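Local coordinates for protein polyketide synthase/nonribosomal peptide synthetase hybrid RzxB (Pseudomonas fluorescens, PDB 5IL6) that probably dehydrates beta-hydroxyacyl intermediates during assembly of the rhizoxin polyketide, acting as the dehydratase domain of a trans-AT polyketide synthase, at residues H12-N20 and A55-D66; R76-Q87 and Q125-E136. One frame throughout, in Å; residues are numbered along the deposited sequence.

Contact 1 of 2, residues H12-N20 and A55-D66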
# COMPACT_ATOMS: atom_id res chain seq x y z
N HIS A 12 -1.52 3.88 21.38
CA HIS A 12 -0.71 3.60 20.21
C HIS A 12 -0.25 4.90 19.57
O HIS A 12 -0.98 5.90 19.56
CB HIS A 12 -1.50 2.78 19.19
CG HIS A 12 -1.79 1.38 19.63
ND1 HIS A 12 -2.75 0.61 19.02
CD2 HIS A 12 -1.24 0.61 20.61
CE1 HIS A 12 -2.79 -0.58 19.61
NE2 HIS A 12 -1.89 -0.60 20.58
N LEU A 13 0.97 4.90 19.03
CA LEU A 13 1.46 6.06 18.30
C LEU A 13 0.66 6.28 17.04
O LEU A 13 0.53 7.42 16.57
CB LEU A 13 2.93 5.88 17.93
CG LEU A 13 3.89 5.49 19.05
CD1 LEU A 13 5.27 5.26 18.46
CD2 LEU A 13 3.93 6.53 20.15
N HIS A 14 0.11 5.21 16.48
CA HIS A 14 -0.53 5.17 15.18
C HIS A 14 -1.25 3.83 15.11
O HIS A 14 -0.76 2.84 15.68
CB HIS A 14 0.51 5.31 14.07
CG HIS A 14 -0.07 5.44 12.70
ND1 HIS A 14 -0.43 4.35 11.94
CD2 HIS A 14 -0.34 6.53 11.94
CE1 HIS A 14 -0.90 4.76 10.78
NE2 HIS A 14 -0.85 6.08 10.75
N PRO A 15 -2.41 3.74 14.45
CA PRO A 15 -3.11 2.45 14.40
C PRO A 15 -2.26 1.29 13.89
O PRO A 15 -2.50 0.14 14.27
CB PRO A 15 -4.29 2.72 13.46
CG PRO A 15 -4.52 4.19 13.55
CD PRO A 15 -3.20 4.83 13.84
N LEU A 16 -1.26 1.57 13.05
CA LEU A 16 -0.38 0.53 12.52
C LEU A 16 1.04 0.61 13.05
O LEU A 16 1.89 -0.19 12.63
CB LEU A 16 -0.34 0.61 10.98
CG LEU A 16 -1.60 0.19 10.21
CD1 LEU A 16 -1.35 0.34 8.72
CD2 LEU A 16 -2.02 -1.23 10.54
N LEU A 17 1.32 1.53 13.97
CA LEU A 17 2.66 1.67 14.56
C LEU A 17 2.41 1.88 16.06
O LEU A 17 2.19 3.00 16.51
CB LEU A 17 3.43 2.83 13.94
CG LEU A 17 4.94 2.83 14.21
CD1 LEU A 17 5.63 1.85 13.28
CD2 LEU A 17 5.51 4.23 14.05
N HIS A 18 2.42 0.78 16.80
CA HIS A 18 1.87 0.79 18.16
C HIS A 18 2.82 1.41 19.17
O HIS A 18 2.40 2.25 19.97
CB HIS A 18 1.51 -0.64 18.58
CG HIS A 18 0.45 -1.27 17.73
ND1 HIS A 18 0.15 -2.61 17.79
CD2 HIS A 18 -0.38 -0.74 16.80
CE1 HIS A 18 -0.83 -2.88 16.94
NE2 HIS A 18 -1.17 -1.76 16.33
N ARG A 19 4.09 1.01 19.16
CA ARG A 19 4.98 1.33 20.27
C ARG A 19 6.38 1.67 19.78
O ARG A 19 6.88 1.10 18.81
CB ARG A 19 5.04 0.15 21.25
CG ARG A 19 3.76 -0.03 22.05
CD ARG A 19 3.39 -1.49 22.21
NE ARG A 19 2.07 -1.64 22.85
CZ ARG A 19 1.00 -2.20 22.29
NH1 ARG A 19 1.04 -2.70 21.06
NH2 ARG A 19 -0.13 -2.26 22.98
N ASN A 20 7.00 2.61 20.49
CA ASN A 20 8.38 3.02 20.25
C ASN A 20 9.29 2.18 21.14
O ASN A 20 9.19 2.25 22.37
CB ASN A 20 8.54 4.51 20.55
CG ASN A 20 9.89 5.06 20.12
OD1 ASN A 20 10.89 4.34 20.08
ND2 ASN A 20 9.93 6.35 19.82
N ALA A 55 -0.34 -1.84 3.84
CA ALA A 55 -0.24 -1.52 5.26
C ALA A 55 1.20 -1.26 5.67
O ALA A 55 1.46 -0.45 6.56
CB ALA A 55 -0.84 -2.65 6.09
N MET A 56 2.16 -1.94 5.03
CA MET A 56 3.55 -1.71 5.38
C MET A 56 4.02 -0.34 4.90
O MET A 56 4.84 0.29 5.56
CB MET A 56 4.42 -2.82 4.79
CG MET A 56 4.10 -4.18 5.37
SD MET A 56 5.24 -5.47 4.86
CE MET A 56 4.25 -6.93 5.19
N ILE A 57 3.48 0.14 3.78
CA ILE A 57 3.77 1.50 3.34
C ILE A 57 3.28 2.50 4.37
O ILE A 57 3.98 3.46 4.72
CB ILE A 57 3.15 1.76 1.96
CG1 ILE A 57 3.89 0.97 0.88
CG2 ILE A 57 3.15 3.26 1.63
CD1 ILE A 57 3.23 0.99 -0.48
N VAL A 58 2.06 2.30 4.87
CA VAL A 58 1.51 3.20 5.88
C VAL A 58 2.35 3.15 7.15
O VAL A 58 2.56 4.17 7.81
CB VAL A 58 0.04 2.83 6.16
CG1 VAL A 58 -0.50 3.63 7.34
CG2 VAL A 58 -0.81 3.07 4.92
N MET A 59 2.84 1.97 7.50
CA MET A 59 3.68 1.85 8.69
C MET A 59 4.97 2.64 8.53
O MET A 59 5.43 3.28 9.48
CB MET A 59 3.97 0.38 8.96
CG MET A 59 4.72 0.09 10.26
SD MET A 59 5.01 -1.67 10.53
CE MET A 59 3.49 -2.38 9.90
N ILE A 60 5.56 2.61 7.34
CA ILE A 60 6.76 3.41 7.09
C ILE A 60 6.44 4.89 7.20
O ILE A 60 7.20 5.66 7.80
CB ILE A 60 7.35 3.06 5.71
CG1 ILE A 60 7.81 1.60 5.70
CG2 ILE A 60 8.51 3.99 5.37
CD1 ILE A 60 8.23 1.09 4.33
N GLN A 61 5.31 5.31 6.62
CA GLN A 61 4.92 6.71 6.70
C GLN A 61 4.70 7.15 8.14
O GLN A 61 5.13 8.23 8.54
CB GLN A 61 3.65 6.94 5.86
CG GLN A 61 3.87 6.74 4.37
CD GLN A 61 2.57 6.67 3.59
OE1 GLN A 61 1.50 6.41 4.15
NE2 GLN A 61 2.65 6.91 2.28
N ALA A 62 4.03 6.31 8.94
CA ALA A 62 3.81 6.64 10.34
C ALA A 62 5.13 6.71 11.10
O ALA A 62 5.34 7.61 11.92
CB ALA A 62 2.87 5.62 10.98
N ALA A 63 6.02 5.75 10.85
CA ALA A 63 7.29 5.72 11.57
C ALA A 63 8.13 6.94 11.24
O ALA A 63 8.72 7.57 12.13
CB ALA A 63 8.06 4.44 11.23
N LEU A 64 8.21 7.30 9.95
CA LEU A 64 8.99 8.47 9.57
C LEU A 64 8.40 9.74 10.17
O LEU A 64 9.14 10.60 10.66
CB LEU A 64 9.04 8.59 8.05
CG LEU A 64 10.43 8.77 7.44
CD1 LEU A 64 11.24 9.87 8.15
CD2 LEU A 64 11.16 7.45 7.46
N THR A 65 7.07 9.87 10.14
CA THR A 65 6.43 11.05 10.70
C THR A 65 6.73 11.19 12.18
O THR A 65 6.96 12.30 12.68
CB THR A 65 4.92 10.98 10.45
OG1 THR A 65 4.66 10.95 9.04
CG2 THR A 65 4.21 12.18 11.08
N ASP A 66 6.72 10.08 12.92
CA ASP A 66 7.06 10.12 14.34
C ASP A 66 8.52 10.48 14.54
O ASP A 66 8.85 11.33 15.39
CB ASP A 66 6.74 8.78 14.99
CG ASP A 66 6.80 8.83 16.50
OD1 ASP A 66 5.85 9.36 17.11
OD2 ASP A 66 7.80 8.35 17.08
O HOH W 1 7.55 8.14 19.74

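Contact 2 of 2, residues R76-Q87 and Q125-E136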
# COMPACT_ATOMS: atom_id res chain seq x y z
N ARG A 76 6.60 20.06 2.36
CA ARG A 76 7.40 19.00 1.75
C ARG A 76 6.58 17.72 1.79
O ARG A 76 5.57 17.61 2.49
CB ARG A 76 8.73 18.81 2.49
CG ARG A 76 9.57 20.07 2.63
CD ARG A 76 10.93 19.74 3.22
NE ARG A 76 11.88 19.40 2.17
CZ ARG A 76 13.11 18.92 2.39
NH1 ARG A 76 13.53 18.69 3.62
NH2 ARG A 76 13.90 18.66 1.36
N GLY A 77 7.02 16.73 1.02
CA GLY A 77 6.36 15.44 0.96
C GLY A 77 7.23 14.33 1.50
O GLY A 77 8.47 14.40 1.46
N LEU A 78 6.58 13.30 2.03
CA LEU A 78 7.26 12.10 2.48
C LEU A 78 7.46 11.18 1.28
O LEU A 78 6.48 10.78 0.63
CB LEU A 78 6.44 11.41 3.57
CG LEU A 78 7.15 10.69 4.73
CD1 LEU A 78 8.37 11.44 5.24
CD2 LEU A 78 6.14 10.49 5.85
N VAL A 79 8.71 10.85 0.98
CA VAL A 79 9.05 10.05 -0.19
C VAL A 79 9.64 8.73 0.29
O VAL A 79 10.60 8.71 1.07
CB VAL A 79 10.05 10.78 -1.11
CG1 VAL A 79 10.38 9.91 -2.32
CG2 VAL A 79 9.48 12.12 -1.55
N ILE A 80 9.04 7.63 -0.16
CA ILE A 80 9.56 6.29 0.06
C ILE A 80 10.03 5.77 -1.29
O ILE A 80 9.29 5.86 -2.28
CB ILE A 80 8.50 5.37 0.69
CG1 ILE A 80 8.07 5.92 2.05
CG2 ILE A 80 9.03 3.94 0.82
CD1 ILE A 80 6.82 5.26 2.62
N SER A 81 11.24 5.23 -1.34
CA SER A 81 11.88 4.87 -2.59
C SER A 81 12.45 3.46 -2.52
O SER A 81 12.89 3.00 -1.46
CB SER A 81 13.00 5.85 -2.95
OG SER A 81 12.50 7.16 -3.12
N ASP A 82 12.44 2.78 -3.67
CA ASP A 82 13.06 1.47 -3.82
C ASP A 82 12.59 0.51 -2.73
O ASP A 82 13.38 -0.13 -2.03
CB ASP A 82 14.58 1.58 -3.83
CG ASP A 82 15.10 2.36 -5.02
OD1 ASP A 82 14.34 2.51 -6.00
OD2 ASP A 82 16.26 2.81 -4.97
N LEU A 83 11.28 0.42 -2.59
CA LEU A 83 10.67 -0.49 -1.64
C LEU A 83 10.53 -1.87 -2.27
O LEU A 83 10.23 -1.98 -3.46
CB LEU A 83 9.31 0.03 -1.19
CG LEU A 83 8.48 -0.82 -0.21
CD1 LEU A 83 7.57 0.09 0.59
CD2 LEU A 83 7.65 -1.88 -0.92
N SER A 84 10.76 -2.90 -1.48
CA SER A 84 10.53 -4.27 -1.91
C SER A 84 9.78 -5.01 -0.82
O SER A 84 10.09 -4.88 0.37
CB SER A 84 11.86 -4.99 -2.21
OG SER A 84 12.80 -4.75 -1.19
N TRP A 85 8.77 -5.78 -1.23
CA TRP A 85 8.08 -6.70 -0.35
C TRP A 85 8.70 -8.07 -0.51
O TRP A 85 8.89 -8.55 -1.63
CB TRP A 85 6.58 -6.77 -0.67
CG TRP A 85 5.78 -5.57 -0.29
CD1 TRP A 85 5.29 -5.28 0.95
CD2 TRP A 85 5.36 -4.51 -1.16
NE1 TRP A 85 4.59 -4.09 0.91
CE2 TRP A 85 4.62 -3.60 -0.37
CE3 TRP A 85 5.54 -4.24 -2.52
CZ2 TRP A 85 4.06 -2.44 -0.90
CZ3 TRP A 85 4.99 -3.08 -3.04
CH2 TRP A 85 4.25 -2.20 -2.24
N ARG A 86 9.03 -8.70 0.61
CA ARG A 86 9.59 -10.05 0.57
C ARG A 86 8.49 -11.05 0.92
O ARG A 86 7.59 -11.29 0.11
CB ARG A 86 10.78 -10.15 1.52
CG ARG A 86 11.84 -9.10 1.30
CD ARG A 86 12.75 -9.44 0.15
NE ARG A 86 13.76 -8.40 -0.05
CZ ARG A 86 14.02 -7.79 -1.21
NH1 ARG A 86 13.38 -8.12 -2.32
NH2 ARG A 86 14.96 -6.85 -1.25
N GLN A 87 8.56 -11.61 2.11
CA GLN A 87 7.58 -12.62 2.49
C GLN A 87 6.32 -11.94 3.02
O GLN A 87 6.39 -10.87 3.62
CB GLN A 87 8.15 -13.53 3.58
CG GLN A 87 9.66 -13.65 3.55
CD GLN A 87 10.15 -14.90 4.24
OE1 GLN A 87 9.58 -15.34 5.23
NE2 GLN A 87 11.22 -15.47 3.71
N GLN A 125 12.99 -12.70 10.03
CA GLN A 125 12.51 -12.71 8.65
C GLN A 125 12.26 -11.28 8.20
O GLN A 125 11.47 -10.56 8.83
CB GLN A 125 11.22 -13.53 8.53
CG GLN A 125 11.32 -14.95 9.05
CD GLN A 125 11.94 -15.91 8.05
OE1 GLN A 125 13.01 -16.46 8.29
NE2 GLN A 125 11.26 -16.11 6.93
N LEU A 126 12.91 -10.88 7.11
CA LEU A 126 12.70 -9.54 6.55
C LEU A 126 11.46 -9.57 5.67
O LEU A 126 11.38 -10.36 4.72
CB LEU A 126 13.93 -9.10 5.77
CG LEU A 126 13.88 -7.69 5.15
CD1 LEU A 126 13.85 -6.63 6.24
CD2 LEU A 126 15.06 -7.47 4.22
N HIS A 127 10.49 -8.71 5.98
CA HIS A 127 9.24 -8.66 5.23
C HIS A 127 9.17 -7.49 4.26
O HIS A 127 8.52 -7.61 3.21
CB HIS A 127 8.05 -8.57 6.20
CG HIS A 127 7.78 -9.84 6.94
ND1 HIS A 127 7.14 -10.92 6.36
CD2 HIS A 127 8.07 -10.22 8.20
CE1 HIS A 127 7.04 -11.90 7.24
NE2 HIS A 127 7.60 -11.50 8.37
N CYS A 128 9.81 -6.37 4.58
CA CYS A 128 9.77 -5.20 3.72
C CYS A 128 11.02 -4.37 3.97
O CYS A 128 11.49 -4.27 5.10
CB CYS A 128 8.51 -4.36 3.99
SG CYS A 128 8.33 -2.90 2.92
N GLN A 129 11.54 -3.78 2.90
CA GLN A 129 12.74 -2.97 2.95
C GLN A 129 12.56 -1.80 2.01
O GLN A 129 12.00 -1.95 0.92
CB GLN A 129 13.97 -3.81 2.56
CG GLN A 129 15.27 -3.05 2.42
CD GLN A 129 16.31 -3.82 1.63
OE1 GLN A 129 17.33 -4.25 2.17
NE2 GLN A 129 16.04 -4.02 0.35
N ALA A 130 13.01 -0.62 2.44
CA ALA A 130 12.89 0.57 1.61
C ALA A 130 13.83 1.64 2.14
O ALA A 130 14.42 1.50 3.21
CB ALA A 130 11.45 1.08 1.57
N ARG A 131 13.94 2.72 1.37
CA ARG A 131 14.62 3.93 1.79
C ARG A 131 13.66 5.10 1.65
O ARG A 131 12.73 5.05 0.83
CB ARG A 131 15.90 4.18 0.98
CG ARG A 131 15.66 4.82 -0.38
CD ARG A 131 16.94 4.99 -1.18
NE ARG A 131 16.75 6.01 -2.22
CZ ARG A 131 16.75 5.77 -3.53
NH1 ARG A 131 16.94 4.55 -4.00
NH2 ARG A 131 16.57 6.78 -4.38
N ALA A 132 13.85 6.12 2.47
CA ALA A 132 12.93 7.25 2.50
C ALA A 132 13.70 8.56 2.57
O ALA A 132 14.91 8.59 2.81
CB ALA A 132 11.96 7.13 3.68
N SER A 133 12.97 9.64 2.35
CA SER A 133 13.51 11.00 2.40
C SER A 133 12.33 11.96 2.45
O SER A 133 11.17 11.54 2.45
CB SER A 133 14.41 11.28 1.19
OG SER A 133 13.67 11.19 -0.02
N THR A 134 12.64 13.25 2.52
CA THR A 134 11.64 14.30 2.39
C THR A 134 12.04 15.20 1.22
O THR A 134 13.23 15.44 1.00
CB THR A 134 11.52 15.13 3.67
OG1 THR A 134 12.78 15.74 3.97
CG2 THR A 134 11.11 14.25 4.84
N ALA A 135 11.05 15.69 0.48
CA ALA A 135 11.34 16.51 -0.69
C ALA A 135 10.19 17.45 -0.99
O ALA A 135 9.04 17.17 -0.65
CB ALA A 135 11.62 15.63 -1.92
N GLU A 136 10.51 18.57 -1.64
CA GLU A 136 9.50 19.34 -2.34
C GLU A 136 9.08 18.55 -3.57
O GLU A 136 9.94 18.16 -4.37
CB GLU A 136 10.04 20.71 -2.75
CG GLU A 136 10.71 21.52 -1.65
CD GLU A 136 11.49 22.70 -2.21
OE1 GLU A 136 12.69 22.53 -2.53
OE2 GLU A 136 10.90 23.80 -2.36
O HOH W 2 13.61 8.50 -0.75
O HOH W 3 14.70 -2.59 -1.85

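Contact 1 of 2, residues H12-N20 and A55-D66
H14 lays its imidazole ring over the methyl group of A62: CB of A62 stands 3.5 Å from the centroid of the H14 ring, only 13° off its normal, a CH-pi contact over the face. With CG anti to the backbone N (chi1 -173°), the ring lies between the helix and P15, whose CD rests on the opposite face. L16 N, which donates to H14 ND1 at 3.1 Å and 167° within the type I turn from H14 to L17, helps set its rotation. Losing the ring to an alanine here is likely to leave A62 without its aromatic cover and the amide of L16 without its acceptor. Beyond the ring, L16 CD1 reaches V58 CG1 at 3.7 Å, while the two methyls of L17 part: CD1 approaches M59 CG at 3.6 Å, and CD2 lies 3.4 Å from A63 CA, close against the helix backbone. At the N20 end of the loop a water accepts from N20 ND2 and donates to D66 OD2, while N20 OD1 is hydrogen-bonded to S22 OG. The loop thus packs on one flank of the hot-dog helix 53-67, with F200 meeting the H14 ring; L17 and A63 also touch Y29 of strand 27-32, and other faces of the helix rest on strands 77-85 and 98-105.

Contact 2 of 2, residues R76-Q87 and Q125-E136
V79 and S133 form one of the hydrogen-bonded pairs that join these antiparallel strands: V79 N donates to S133 O at 2.9 Å, and S133 N returns a bond to V79 O. G77 with A135 and S81 with R131 repeat the pattern. On the face carrying I80 and A132, I80 CG2 also reaches A130 CB at 3.8 Å, and L83 CB packs on the same methyl. Further along, C128 SG sits obliquely beside the indole of W85, 4.7 Å from the centroid of its five-membered ring, a sulfur-aromatic contact; L83 CD2 lies over a face of that indole. The register slips by one residue between S81 and S84, a beta bulge at which strand 77-85 turns a corner, consistent with a hot-dog fold, whose curved sheet wraps its helix. At the corner, D82 and R131 make a salt bridge whose exact geometry is doubtful, while the R131 guanidinium lies flat over S81 CB. One water joins S81 OG to S133 OG on the face opposite I80; a second, past the bulge, links D82 O, S84 OG and Q129 NE2. Near the end of the pairing, H127 ND1 donates to Q87 O at 2.8 Å and 171°; the oxygen lies in the imidazole plane, yet the donor stands 60° above the carbonyl plane. The H127 ring also meets F89 edge-to-face. Outside the pair, strand 230-239 bonds to the other edge of 77-85, and I113 and I115 of strand 110-118 touch A132 and C128.

Helix 53-67 connects the two contacts: contact 1 covers one flank of it with a loop, and contact 2 supplies sheet against which another side packs. I60 meets I80, I57 meets W85 and M56 meets C128 where they touch, so the apolar face of the strand pair continues into the helix packing. The chemistry differs accordingly. Contact 1 is mostly buried and is held across its segments by apolar and CH-pi packing, with a single water bridge at one end. Contact 2 is only partly buried and rests on a ladder of backbone hydrogen bonds, its helix-facing side mostly apolar, its other side richer in serines, charged groups and water.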